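Long-range contacts in endo-beta-1,4-xylanase Xyn10C (Pseudomonas cellulosa, PDB 1GNY), which cleaves internal linkages of the xylan backbone with a C-terminal catalytic domain and binds xylan through the N-terminal family 15 carbohydrate-binding module seen here: residues Ala44-Ala49 against Val126-Gln131; Leu76-Gln81 against Leu108-Asp113. One frame throughout, in Å; residues are numbered along the deposited sequence.

Interaction 1: residues Ala44-Ala49 against Val126-Gln131. With XYP (beta-D-xylopyranose), chain B.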
# COMPACT_ATOMS: atom_id res chain seq x y z
N ALA A 44 -5.77 -2.88 1.02
CA ALA A 44 -5.19 -3.60 2.16
C ALA A 44 -4.15 -2.72 2.82
O ALA A 44 -3.38 -2.10 2.11
CB ALA A 44 -4.58 -4.86 1.72
N VAL A 45 -4.17 -2.68 4.15
CA VAL A 45 -3.31 -1.80 4.94
C VAL A 45 -2.72 -2.46 6.19
O VAL A 45 -3.24 -3.48 6.65
CB VAL A 45 -4.08 -0.52 5.42
CG1 VAL A 45 -4.54 0.38 4.23
CG2 VAL A 45 -5.22 -0.84 6.32
N PHE A 46 -1.67 -1.82 6.72
CA PHE A 46 -1.04 -2.19 7.98
C PHE A 46 -0.57 -0.88 8.61
O PHE A 46 -0.55 0.18 7.96
CB PHE A 46 0.14 -3.15 7.77
CG PHE A 46 1.25 -2.56 6.94
CD1 PHE A 46 1.19 -2.62 5.55
CD2 PHE A 46 2.32 -1.89 7.55
CE1 PHE A 46 2.18 -2.03 4.78
CE2 PHE A 46 3.31 -1.31 6.76
CZ PHE A 46 3.23 -1.36 5.39
N ASP A 47 -0.13 -0.97 9.85
CA ASP A 47 0.36 0.22 10.54
C ASP A 47 1.85 0.18 10.82
O ASP A 47 2.40 -0.86 11.20
CB ASP A 47 -0.31 0.39 11.90
CG ASP A 47 -1.78 0.56 11.80
OD1 ASP A 47 -2.27 1.20 10.84
OD2 ASP A 47 -2.52 0.10 12.69
N ILE A 48 2.50 1.31 10.62
CA ILE A 48 3.85 1.54 11.10
C ILE A 48 3.65 2.21 12.46
O ILE A 48 3.05 3.29 12.59
CB ILE A 48 4.68 2.41 10.15
CG1 ILE A 48 5.00 1.66 8.85
CG2 ILE A 48 6.02 2.87 10.83
CD1 ILE A 48 5.83 0.36 8.97
N ALA A 49 4.20 1.57 13.49
CA ALA A 49 4.10 2.11 14.84
C ALA A 49 4.87 3.42 15.06
O ALA A 49 6.06 3.54 14.71
CB ALA A 49 4.59 1.06 15.86
N VAL A 126 1.11 5.46 11.55
CA VAL A 126 0.92 5.76 10.12
C VAL A 126 0.35 4.50 9.46
O VAL A 126 0.97 3.42 9.53
CB VAL A 126 2.21 6.21 9.47
CG1 VAL A 126 2.08 6.34 7.95
CG2 VAL A 126 2.61 7.55 10.05
N GLN A 127 -0.79 4.69 8.80
CA GLN A 127 -1.43 3.62 8.03
C GLN A 127 -0.88 3.61 6.63
O GLN A 127 -0.92 4.65 5.97
CB GLN A 127 -2.94 3.80 7.98
CG GLN A 127 -3.72 2.71 7.24
CD GLN A 127 -5.22 2.88 7.42
OE1 GLN A 127 -5.79 2.30 8.36
NE2 GLN A 127 -5.85 3.63 6.52
N VAL A 128 -0.37 2.46 6.20
CA VAL A 128 0.25 2.30 4.88
C VAL A 128 -0.45 1.17 4.14
O VAL A 128 -0.83 0.16 4.74
CB VAL A 128 1.78 1.96 5.01
CG1 VAL A 128 2.43 1.80 3.61
CG2 VAL A 128 2.50 3.01 5.83
N GLY A 129 -0.66 1.31 2.84
CA GLY A 129 -1.24 0.21 2.09
C GLY A 129 -1.26 0.39 0.60
O GLY A 129 -0.50 1.24 0.09
N ILE A 130 -2.06 -0.43 -0.06
CA ILE A 130 -2.25 -0.39 -1.52
C ILE A 130 -3.73 -0.56 -1.81
O ILE A 130 -4.41 -1.36 -1.16
CB ILE A 130 -1.35 -1.44 -2.25
CG1 ILE A 130 -1.32 -1.18 -3.77
CG2 ILE A 130 -1.73 -2.86 -1.87
CD1 ILE A 130 -0.29 -2.07 -4.52
N GLN A 131 -4.24 0.18 -2.79
CA GLN A 131 -5.67 0.16 -3.11
C GLN A 131 -5.91 0.23 -4.62
O GLN A 131 -5.06 0.77 -5.36
CB GLN A 131 -6.44 1.30 -2.41
CG GLN A 131 -5.97 2.72 -2.82
CD GLN A 131 -6.71 3.83 -2.06
OE1 GLN A 131 -7.51 3.53 -1.15
NE2 GLN A 131 -6.46 5.11 -2.44
C1 XYP B . -10.84 5.07 6.93
C2 XYP B . -9.79 4.51 5.99
C3 XYP B . -8.97 5.63 5.36
C4 XYP B . -9.88 6.73 4.81
C5 XYP B . -10.87 7.12 5.89
O2 XYP B . -8.89 3.66 6.70
O3 XYP B . -8.15 5.12 4.31
O4 XYP B . -9.08 7.84 4.48
O5 XYP B . -11.62 6.01 6.34

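Interaction 2: residues Leu76-Gln81 against Leu108-Asp113. With XYP (beta-D-xylopyranose), chain B; XYP (beta-D-xylopyranose), chain C.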
# COMPACT_ATOMS: atom_id res chain seq x y z
N LEU A 76 -3.32 0.87 -9.62
CA LEU A 76 -2.93 0.53 -8.21
C LEU A 76 -2.22 1.71 -7.59
O LEU A 76 -1.22 2.26 -8.17
CB LEU A 76 -2.03 -0.70 -8.15
CG LEU A 76 -2.70 -2.06 -8.32
CD1 LEU A 76 -1.63 -3.16 -8.40
CD2 LEU A 76 -3.71 -2.35 -7.21
N GLN A 77 -2.66 2.05 -6.39
CA GLN A 77 -2.10 3.17 -5.64
C GLN A 77 -1.57 2.75 -4.28
O GLN A 77 -2.35 2.35 -3.42
CB GLN A 77 -3.15 4.27 -5.43
CG GLN A 77 -2.65 5.44 -4.56
CD GLN A 77 -3.66 6.56 -4.41
OE1 GLN A 77 -4.88 6.35 -4.48
NE2 GLN A 77 -3.15 7.76 -4.19
N ILE A 78 -0.26 2.79 -4.13
CA ILE A 78 0.40 2.69 -2.80
C ILE A 78 0.14 4.05 -2.14
O ILE A 78 0.34 5.07 -2.76
CB ILE A 78 1.91 2.37 -2.88
CG1 ILE A 78 2.15 0.97 -3.46
CG2 ILE A 78 2.58 2.52 -1.51
CD1 ILE A 78 3.57 0.71 -3.87
N PHE A 79 -0.20 4.07 -0.86
CA PHE A 79 -0.45 5.32 -0.13
C PHE A 79 -0.06 5.19 1.33
O PHE A 79 0.14 4.10 1.83
CB PHE A 79 -1.94 5.72 -0.25
CG PHE A 79 -2.90 4.76 0.39
CD1 PHE A 79 -3.25 3.55 -0.22
CD2 PHE A 79 -3.44 5.04 1.64
CE1 PHE A 79 -4.13 2.66 0.38
CE2 PHE A 79 -4.28 4.14 2.26
CZ PHE A 79 -4.65 2.94 1.63
N ALA A 80 0.02 6.32 2.03
CA ALA A 80 0.28 6.37 3.45
C ALA A 80 -0.49 7.56 4.02
O ALA A 80 -0.69 8.55 3.34
CB ALA A 80 1.78 6.49 3.72
N GLN A 81 -0.95 7.47 5.26
CA GLN A 81 -1.71 8.58 5.88
C GLN A 81 -1.62 8.47 7.41
O GLN A 81 -1.40 7.39 7.98
CB GLN A 81 -3.21 8.58 5.43
CG GLN A 81 -3.92 7.27 5.77
CD GLN A 81 -5.30 7.03 5.10
OE1 GLN A 81 -5.65 5.87 4.86
NE2 GLN A 81 -6.10 8.10 4.90
N LEU A 108 6.42 -2.67 -7.17
CA LEU A 108 5.91 -1.30 -7.23
C LEU A 108 6.52 -0.48 -6.10
O LEU A 108 6.68 -0.97 -4.99
CB LEU A 108 4.39 -1.30 -7.08
CG LEU A 108 3.64 -2.12 -8.13
CD1 LEU A 108 2.15 -2.05 -7.88
CD2 LEU A 108 3.94 -1.68 -9.55
N THR A 109 6.89 0.75 -6.41
CA THR A 109 7.53 1.62 -5.43
C THR A 109 6.84 2.96 -5.28
O THR A 109 6.13 3.46 -6.19
CB THR A 109 9.04 1.81 -5.70
OG1 THR A 109 9.22 2.63 -6.87
CG2 THR A 109 9.77 0.53 -6.00
N CYS A 110 7.05 3.56 -4.10
CA CYS A 110 6.44 4.82 -3.74
C CYS A 110 7.33 5.58 -2.81
O CYS A 110 7.71 5.06 -1.77
CB CYS A 110 5.09 4.58 -3.04
SG CYS A 110 4.24 6.07 -2.52
N THR A 111 7.71 6.79 -3.20
CA THR A 111 8.53 7.66 -2.33
C THR A 111 7.62 8.64 -1.56
O THR A 111 6.81 9.36 -2.15
CB THR A 111 9.56 8.46 -3.12
OG1 THR A 111 10.51 7.58 -3.72
CG2 THR A 111 10.42 9.33 -2.23
N ILE A 112 7.77 8.65 -0.24
CA ILE A 112 7.03 9.60 0.60
C ILE A 112 7.80 10.93 0.60
O ILE A 112 8.96 10.97 0.98
CB ILE A 112 6.88 9.07 2.06
CG1 ILE A 112 6.02 7.80 2.10
CG2 ILE A 112 6.30 10.17 2.96
CD1 ILE A 112 6.02 7.03 3.47
N ASP A 113 7.15 11.99 0.17
CA ASP A 113 7.77 13.32 0.11
C ASP A 113 6.68 14.42 0.17
O ASP A 113 6.10 14.79 -0.85
CB ASP A 113 8.59 13.45 -1.17
CG ASP A 113 9.32 14.79 -1.29
OD1 ASP A 113 9.43 15.55 -0.30
OD2 ASP A 113 9.82 15.16 -2.37
C1 XYP B . -10.84 5.07 6.93
C2 XYP B . -9.79 4.51 5.99
C3 XYP B . -8.97 5.63 5.36
C4 XYP B . -9.88 6.73 4.81
C5 XYP B . -10.87 7.12 5.89
O2 XYP B . -8.89 3.66 6.70
O3 XYP B . -8.15 5.12 4.31
O4 XYP B . -9.08 7.84 4.48
O5 XYP B . -11.62 6.01 6.34
C1 XYP C . -9.39 8.58 3.30
C2 XYP C . -9.32 10.06 3.65
C3 XYP C . -9.60 10.85 2.38
C4 XYP C . -8.65 10.45 1.28
C5 XYP C . -8.72 8.95 1.12
O2 XYP C . -10.30 10.38 4.63
O3 XYP C . -9.37 12.23 2.60
O4 XYP C . -9.05 11.09 0.07
O5 XYP C . -8.48 8.27 2.36

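Interaction 1: residues Ala44-Ala49 against Val126-Gln131
Phe46 lays one face of its ring over Val128, whose CB sits 4.1 Å from the ring centroid in a CH-pi contact, 29° off the ring normal. The two side chains run side by side in the same direction. The phenylalanine CG stands between the backbone N and the carbonyl carbon (chi1 62°), and the outer end of the ring comes nearer the partner strand, with CZ 3.6 Å from Val128 CB. Ile48 meets the other branch, its CG1 4.1 Å from Val128 CG2, while its CD1 lies in plane at the edge of the Phe46 ring. Beneath these side chains the strands pair antiparallel in the five-stranded sheet that carries the xylan site of this beta-sandwich module. Six backbone hydrogen bonds join them; the straightest runs from Val128 N to Phe46 O (2.9 Å, 179° at the hydrogen). Gly129, opposite Val45, lets the strands close to 4.1 Å between CA atoms, and its CA makes a C-H...O contact with Ala44 O. On the sheet face turned to the sugar, Val45 CB packs 3.7 Å from Gln127 CG. The glutamine extends past it and gives an N-H from NE2 to O2 of the chain B xylose at 3.0 Å, nearly straight. NE2 also donates to Gln81 OE1, and Arg14 is shared between Gln127 OE1 and Asp47 OD1.

Interaction 2: residues Leu76-Gln81 against Leu108-Asp113
Ile78 is the side chain round which this contact is built, pointing from strand 75-82 toward Leu108 and Cys110 and meeting each with a different branch. Its CG2, anti to the backbone N, touches Cys110 CB at 3.6 Å. On the other branch CG1 is anti to the carbonyl carbon (chi1 -66°), and an extended second torsion (chi2 167°) sets CD1 beside Leu108, 3.9 Å from Leu108 CB; these two side chains meet at a slant. Leu76 and Leu108 instead cross at about a right angle, touching through single methyls, CD1 to CD1, at 4.0 Å. Farther along, Ala80 CB meets Ile112 CD1 at 4.3 Å, with the isoleucine's end reaching in from a residue beyond the strand. A disulfide to Cys93 ties down the sulfur of Cys110, which also lies near Ile78 CG2.

No hydrogen bond links the two segments; apolar packing joins them, with Met61, Ile130 and Phe119 extending the same interior. On the sugar side of strand 75-82, Gln81 reaches out with its chain extended beyond CG. Its NE2 donates to O4 of the chain B xylose at 3.0 Å and makes a weak bond to O5 of the chain C xylose at 3.5 Å. OE1 lies 2.7 Å from O3 of the chain B xylose. NE2 also donates to Trp86 O and OE1 accepts from Gln127, so both ends of the amide have partners in the protein as well as close sugar oxygens. With strand axes 7.6 Å apart and inclined by 35°, this is face-to-face packing of two sheets, the hydrophobic core of a beta-sandwich in which the outer face of the sheet holding strand 75-82 binds xylan.

Overall arrangement
Interaction 2 is nested inside the chain loop closed by interaction 1, and their centres lie 10 Å apart. Strands 126-133 and 75-82 are neighbours in one sheet, so interaction 1 joins strands within the sheet that holds the xylan, while interaction 2 connects that sheet to the one behind it. On the sugar side the two are coupled directly: the 2.8 Å between Gln127 NE2 and Gln81 OE1 links a residue of each contact, and both glutamines contact the chain B xylose, which Asn16 also holds. Farther along, Gln131 NE2 is 2.9 Å from Gln77 OE1, and Val45 CG1 packs 3.7 Å from Phe79 CZ.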